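MRNA export factor MEX67 (Candida albicans, PDB 1Q40) probably acts in the export of mRNA from the nucleus, through an NTF2-like domain that pairs with a partner protein. Local coordinates at residues 37-51 and 197-209. Residues are numbered along the deposited sequence; the frame is centred on the assembly and turned at random.
Sequences ILYQNESQFSMQVDS and MIVASDTLLIRPY
A chi1 of -175° turns the carboxylate of Asp-202 away from its own backbone N, and a chi1 of -61° sets the ring of Tyr-39 beside its N, so that hydroxyl and carboxylate meet on one face of the sheet. Tyr-39 OH donates to the anti lone pair of Asp-202 OD2 over 2.5 Å, ring and carboxylate being nearly coplanar. Val-199 lies over a face of the same ring, its CB 4.2 Å from the centroid in a CH-pi contact. The Phe-45 ring stands steeply to the carboxylate, CD1 3.5 Å from Asp-202 CG.

Farther along this face, Met-47 CG packs 4.0 Å from Ile-206 CG1, while on the opposite face the amide carbon CD of Gln-48 rests 3.7 Å from Leu-205 CD1. Strands 44-49 and 198-208 run parallel, joined by backbone bonds such as Ile-206 N to Gln-48 O. Just before strand 44-49, a type I turn from Gln-40 to Ser-43 sets Ser-43 OG 2.6 Å from Val-199 O, to which it donates while accepting from Gln-40 N. A water bridges Glu-42 O, Ala-200 O and Gln-44 NE2.

Gln-44, Ser-46 and Gln-48 hydrogen-bond to a chain of another protein, consistent with heterodimerisation through an NTF2-like sheet. On the other face, Asp-202 OD2 also binds Arg-185 in a salt bridge and Tyr-39 OH bonds Tyr-24 of helix 14-29; the buried carboxylate is thus probably held as an anion, tying helix to sheet.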
loop_
_atom_site.group_PDB
_atom_site.type_symbol
_atom_site.label_atom_id
_atom_site.label_comp_id
_atom_site.label_asym_id
_atom_site.label_seq_id
_atom_site.Cartn_x
_atom_site.Cartn_y
_atom_site.Cartn_z
ATOM N N ILE B 37 -16.090 4.523 -18.589
ATOM C CA ILE B 37 -15.735 5.789 -19.227
ATOM C C ILE B 37 -14.447 6.407 -18.634
ATOM O O ILE B 37 -13.704 7.093 -19.336
ATOM C CB ILE B 37 -16.936 6.788 -19.154
ATOM C CG1 ILE B 37 -16.713 7.995 -20.078
ATOM C CG2 ILE B 37 -17.181 7.258 -17.726
ATOM C CD1 ILE B 37 -16.817 7.674 -21.577
ATOM N N LEU B 38 -14.177 6.143 -17.355
ATOM C CA LEU B 38 -12.966 6.643 -16.693
ATOM C C LEU B 38 -11.674 6.036 -17.233
ATOM O O LEU B 38 -10.606 6.584 -17.042
ATOM C CB LEU B 38 -13.022 6.380 -15.186
ATOM C CG LEU B 38 -14.139 7.045 -14.392
ATOM C CD1 LEU B 38 -14.185 6.473 -12.986
ATOM C CD2 LEU B 38 -13.947 8.554 -14.361
ATOM N N TYR B 39 -11.769 4.897 -17.899
ATOM C CA TYR B 39 -10.581 4.178 -18.330
ATOM C C TYR B 39 -10.409 4.294 -19.841
ATOM O O TYR B 39 -11.391 4.317 -20.581
ATOM C CB TYR B 39 -10.676 2.718 -17.880
ATOM C CG TYR B 39 -10.764 2.565 -16.373
ATOM C CD1 TYR B 39 -9.617 2.341 -15.603
ATOM C CD2 TYR B 39 -11.986 2.650 -15.714
ATOM C CE1 TYR B 39 -9.687 2.204 -14.221
ATOM C CE2 TYR B 39 -12.070 2.513 -14.335
ATOM C CZ TYR B 39 -10.914 2.288 -13.592
ATOM O OH TYR B 39 -10.995 2.151 -12.228
ATOM N N GLN B 40 -9.156 4.391 -20.283
ATOM C CA GLN B 40 -8.816 4.475 -21.701
ATOM C C GLN B 40 -7.894 3.318 -22.102
ATOM O O GLN B 40 -7.647 2.419 -21.297
ATOM C CB GLN B 40 -8.156 5.823 -21.989
ATOM C CG GLN B 40 -8.993 7.024 -21.584
ATOM C CD GLN B 40 -10.160 7.280 -22.527
ATOM O OE1 GLN B 40 -11.084 6.459 -22.623
ATOM N NE2 GLN B 40 -10.130 8.425 -23.217
ATOM N N ASN B 41 -7.395 3.341 -23.339
ATOM C CA ASN B 41 -6.589 2.238 -23.891
ATOM C C ASN B 41 -5.322 1.914 -23.100
ATOM O O ASN B 41 -4.992 0.742 -22.923
ATOM C CB ASN B 41 -6.200 2.514 -25.351
ATOM C CG ASN B 41 -7.355 2.333 -26.304
ATOM O OD1 ASN B 41 -8.322 1.649 -25.995
ATOM N ND2 ASN B 41 -7.261 2.952 -27.479
ATOM N N GLU B 42 -4.634 2.950 -22.628
ATOM C CA GLU B 42 -3.381 2.795 -21.890
ATOM C C GLU B 42 -3.565 2.610 -20.368
ATOM O O GLU B 42 -2.593 2.375 -19.654
ATOM C CB GLU B 42 -2.466 4.003 -22.160
ATOM C CG GLU B 42 -1.891 4.056 -23.576
ATOM C CD GLU B 42 -0.762 5.081 -23.725
ATOM O OE1 GLU B 42 -0.749 6.103 -22.989
ATOM O OE2 GLU B 42 0.121 4.872 -24.591
ATOM N N SER B 43 -4.801 2.714 -19.884
ATOM C CA SER B 43 -5.096 2.596 -18.456
ATOM C C SER B 43 -4.793 1.188 -17.932
ATOM O O SER B 43 -4.923 0.208 -18.665
ATOM C CB SER B 43 -6.559 2.944 -18.171
ATOM O OG SER B 43 -6.815 4.309 -18.423
ATOM N N GLN B 44 -4.402 1.113 -16.660
ATOM C CA GLN B 44 -3.993 -0.141 -16.026
ATOM C C GLN B 44 -4.730 -0.394 -14.698
ATOM O O GLN B 44 -4.932 0.521 -13.875
ATOM C CB GLN B 44 -2.477 -0.165 -15.797
ATOM C CG GLN B 44 -1.657 -0.082 -17.064
ATOM C CD GLN B 44 -0.162 -0.038 -16.791
ATOM O OE1 GLN B 44 0.470 -1.074 -16.589
ATOM N NE2 GLN B 44 0.404 1.158 -16.793
ATOM N N PHE B 45 -5.153 -1.644 -14.527
ATOM C CA PHE B 45 -5.717 -2.138 -13.283
ATOM C C PHE B 45 -5.121 -3.480 -12.906
ATOM O O PHE B 45 -5.004 -4.372 -13.738
ATOM C CB PHE B 45 -7.226 -2.326 -13.394
ATOM C CG PHE B 45 -7.842 -2.942 -12.168
ATOM C CD1 PHE B 45 -8.009 -2.193 -11.013
ATOM C CD2 PHE B 45 -8.263 -4.277 -12.172
ATOM C CE1 PHE B 45 -8.576 -2.760 -9.865
ATOM C CE2 PHE B 45 -8.820 -4.845 -11.027
ATOM C CZ PHE B 45 -8.974 -4.087 -9.879
ATOM N N SER B 46 -4.771 -3.633 -11.635
ATOM C CA SER B 46 -4.551 -4.956 -11.080
ATOM C C SER B 46 -4.955 -5.007 -9.612
ATOM O O SER B 46 -5.051 -3.976 -8.926
ATOM C CB SER B 46 -3.107 -5.422 -11.292
ATOM O OG SER B 46 -2.163 -4.427 -10.933
HETATM N N MSE B 47 -5.252 -6.222 -9.162
HETATM C CA MSE B 47 -5.658 -6.497 -7.794
HETATM C C MSE B 47 -4.672 -7.488 -7.166
HETATM O O MSE B 47 -4.234 -8.444 -7.820
HETATM C CB MSE B 47 -7.092 -7.056 -7.770
HETATM C CG MSE B 47 -7.620 -7.419 -6.384
HETATM SE SE MSE B 47 -7.161 -9.259 -5.857
HETATM C CE MSE B 47 -7.832 -10.203 -7.374
ATOM N N GLN B 48 -4.316 -7.238 -5.908
ATOM C CA GLN B 48 -3.379 -8.089 -5.154
ATOM C C GLN B 48 -3.996 -8.495 -3.811
ATOM O O GLN B 48 -4.667 -7.693 -3.168
ATOM C CB GLN B 48 -2.027 -7.343 -4.967
ATOM C CG GLN B 48 -2.124 -5.968 -4.250
ATOM C CD GLN B 48 -0.782 -5.217 -4.139
ATOM O OE1 GLN B 48 0.219 -5.781 -3.695
ATOM N NE2 GLN B 48 -0.777 -3.948 -4.530
ATOM N N VAL B 49 -3.787 -9.744 -3.398
ATOM C CA VAL B 49 -4.217 -10.243 -2.099
ATOM C C VAL B 49 -3.006 -10.316 -1.155
ATOM O O VAL B 49 -1.940 -10.822 -1.527
ATOM C CB VAL B 49 -4.869 -11.642 -2.201
ATOM C CG1 VAL B 49 -5.148 -12.228 -0.817
ATOM C CG2 VAL B 49 -6.140 -11.570 -3.027
ATOM N N ASP B 50 -3.188 -9.788 0.054
ATOM C CA ASP B 50 -2.222 -9.934 1.158
ATOM C C ASP B 50 -2.875 -10.704 2.311
ATOM O O ASP B 50 -3.440 -10.119 3.222
ATOM C CB ASP B 50 -1.766 -8.553 1.640
ATOM C CG ASP B 50 -0.703 -8.625 2.732
ATOM O OD1 ASP B 50 -0.304 -9.746 3.148
ATOM O OD2 ASP B 50 -0.206 -7.589 3.237
ATOM N N SER B 51 -2.783 -12.026 2.257
ATOM C CA SER B 51 -3.411 -12.899 3.236
ATOM C C SER B 51 -2.717 -12.863 4.596
ATOM O O SER B 51 -3.276 -13.321 5.587
ATOM C CB SER B 51 -3.483 -14.335 2.700
ATOM O OG SER B 51 -2.196 -14.912 2.546
HETATM N N MSE B 197 -12.050 13.281 -16.543
HETATM C CA MSE B 197 -11.130 12.589 -15.631
HETATM C C MSE B 197 -10.839 11.190 -16.176
HETATM O O MSE B 197 -11.759 10.454 -16.526
HETATM C CB MSE B 197 -11.717 12.497 -14.213
HETATM C CG MSE B 197 -11.582 13.783 -13.405
HETATM SE SE MSE B 197 -12.190 13.632 -11.553
HETATM C CE MSE B 197 -14.108 13.516 -11.849
ATOM N N ILE B 198 -9.556 10.845 -16.258
ATOM C CA ILE B 198 -9.116 9.535 -16.726
ATOM C C ILE B 198 -8.281 8.856 -15.637
ATOM O O ILE B 198 -7.293 9.416 -15.169
ATOM C CB ILE B 198 -8.282 9.690 -18.020
ATOM C CG1 ILE B 198 -9.137 10.277 -19.154
ATOM C CG2 ILE B 198 -7.648 8.363 -18.435
ATOM C CD1 ILE B 198 -10.383 9.468 -19.508
ATOM N N VAL B 199 -8.689 7.657 -15.230
ATOM C CA VAL B 199 -7.878 6.823 -14.348
ATOM C C VAL B 199 -6.778 6.161 -15.174
ATOM O O VAL B 199 -7.040 5.274 -15.989
ATOM C CB VAL B 199 -8.731 5.751 -13.615
ATOM C CG1 VAL B 199 -7.865 4.894 -12.697
ATOM C CG2 VAL B 199 -9.858 6.412 -12.815
ATOM N N ALA B 200 -5.547 6.630 -14.973
ATOM C CA ALA B 200 -4.365 6.086 -15.635
ATOM C C ALA B 200 -3.921 4.758 -15.022
ATOM O O ALA B 200 -3.454 3.875 -15.733
ATOM C CB ALA B 200 -3.220 7.082 -15.560
ATOM N N SER B 201 -4.030 4.665 -13.702
ATOM C CA SER B 201 -3.564 3.514 -12.920
ATOM C C SER B 201 -4.506 3.299 -11.745
ATOM O O SER B 201 -4.984 4.254 -11.146
ATOM C CB SER B 201 -2.131 3.737 -12.410
ATOM O OG SER B 201 -1.754 2.741 -11.462
ATOM N N ASP B 202 -4.739 2.035 -11.405
ATOM C CA ASP B 202 -5.713 1.643 -10.398
ATOM C C ASP B 202 -5.224 0.325 -9.787
ATOM O O ASP B 202 -5.188 -0.688 -10.486
ATOM C CB ASP B 202 -7.052 1.469 -11.094
ATOM C CG ASP B 202 -8.200 1.175 -10.156
ATOM O OD1 ASP B 202 -7.990 0.879 -8.961
ATOM O OD2 ASP B 202 -9.382 1.195 -10.565
ATOM N N THR B 203 -4.816 0.353 -8.510
ATOM C CA THR B 203 -4.358 -0.846 -7.801
ATOM C C THR B 203 -5.212 -1.077 -6.559
ATOM O O THR B 203 -5.344 -0.185 -5.722
ATOM C CB THR B 203 -2.851 -0.761 -7.401
ATOM O OG1 THR B 203 -2.551 0.485 -6.748
ATOM C CG2 THR B 203 -1.976 -0.722 -8.616
ATOM N N LEU B 204 -5.770 -2.283 -6.449
ATOM C CA LEU B 204 -6.637 -2.670 -5.350
ATOM C C LEU B 204 -5.921 -3.747 -4.556
ATOM O O LEU B 204 -5.515 -4.752 -5.122
ATOM C CB LEU B 204 -7.947 -3.248 -5.892
ATOM C CG LEU B 204 -8.952 -3.841 -4.895
ATOM C CD1 LEU B 204 -9.342 -2.849 -3.809
ATOM C CD2 LEU B 204 -10.182 -4.315 -5.627
ATOM N N LEU B 205 -5.776 -3.526 -3.249
ATOM C CA LEU B 205 -5.199 -4.499 -2.341
ATOM C C LEU B 205 -6.293 -5.026 -1.413
ATOM O O LEU B 205 -6.993 -4.245 -0.771
ATOM C CB LEU B 205 -4.066 -3.877 -1.524
ATOM C CG LEU B 205 -3.241 -4.881 -0.686
ATOM C CD1 LEU B 205 -1.804 -4.459 -0.617
ATOM C CD2 LEU B 205 -3.771 -5.029 0.744
ATOM N N ILE B 206 -6.412 -6.352 -1.349
ATOM C CA ILE B 206 -7.425 -7.057 -0.557
ATOM C C ILE B 206 -6.729 -7.803 0.580
ATOM O O ILE B 206 -5.736 -8.496 0.353
ATOM C CB ILE B 206 -8.179 -8.057 -1.463
ATOM C CG1 ILE B 206 -8.865 -7.325 -2.631
ATOM C CG2 ILE B 206 -9.194 -8.876 -0.662
ATOM C CD1 ILE B 206 -9.993 -6.369 -2.207
ATOM N N ARG B 207 -7.252 -7.648 1.795
ATOM C CA ARG B 207 -6.660 -8.198 3.010
ATOM C C ARG B 207 -7.747 -8.537 4.062
ATOM O O ARG B 207 -8.930 -8.172 3.900
ATOM C CB ARG B 207 -5.595 -7.237 3.573
ATOM C CG ARG B 207 -6.062 -5.799 3.765
ATOM C CD ARG B 207 -4.976 -4.839 4.213
ATOM N NE ARG B 207 -5.450 -3.461 4.282
ATOM C CZ ARG B 207 -5.994 -2.901 5.360
ATOM N NH1 ARG B 207 -6.389 -1.636 5.309
ATOM N NH2 ARG B 207 -6.160 -3.595 6.483
ATOM N N PRO B 208 -7.377 -9.288 5.102
ATOM C CA PRO B 208 -8.360 -9.675 6.120
ATOM C C PRO B 208 -9.019 -8.449 6.761
ATOM O O PRO B 208 -8.379 -7.412 6.970
ATOM C CB PRO B 208 -7.530 -10.464 7.132
ATOM C CG PRO B 208 -6.362 -10.983 6.333
ATOM C CD PRO B 208 -6.047 -9.862 5.384
ATOM N N TYR B 209 -10.310 -8.565 7.013
ATOM C CA TYR B 209 -11.065 -7.522 7.687
ATOM C C TYR B 209 -10.498 -7.270 9.070
ATOM O O TYR B 209 -10.183 -8.219 9.808
ATOM C CB TYR B 209 -12.521 -7.942 7.821
ATOM C CG TYR B 209 -13.352 -6.991 8.643
ATOM C CD1 TYR B 209 -13.478 -5.653 8.278
ATOM C CD2 TYR B 209 -14.003 -7.428 9.797
ATOM C CE1 TYR B 209 -14.246 -4.775 9.034
ATOM C CE2 TYR B 209 -14.778 -6.557 10.562
ATOM C CZ TYR B 209 -14.892 -5.232 10.174
ATOM O OH TYR B 209 -15.658 -4.365 10.917
HETATM O O HOH W 1 -1.261 3.564 -17.475
#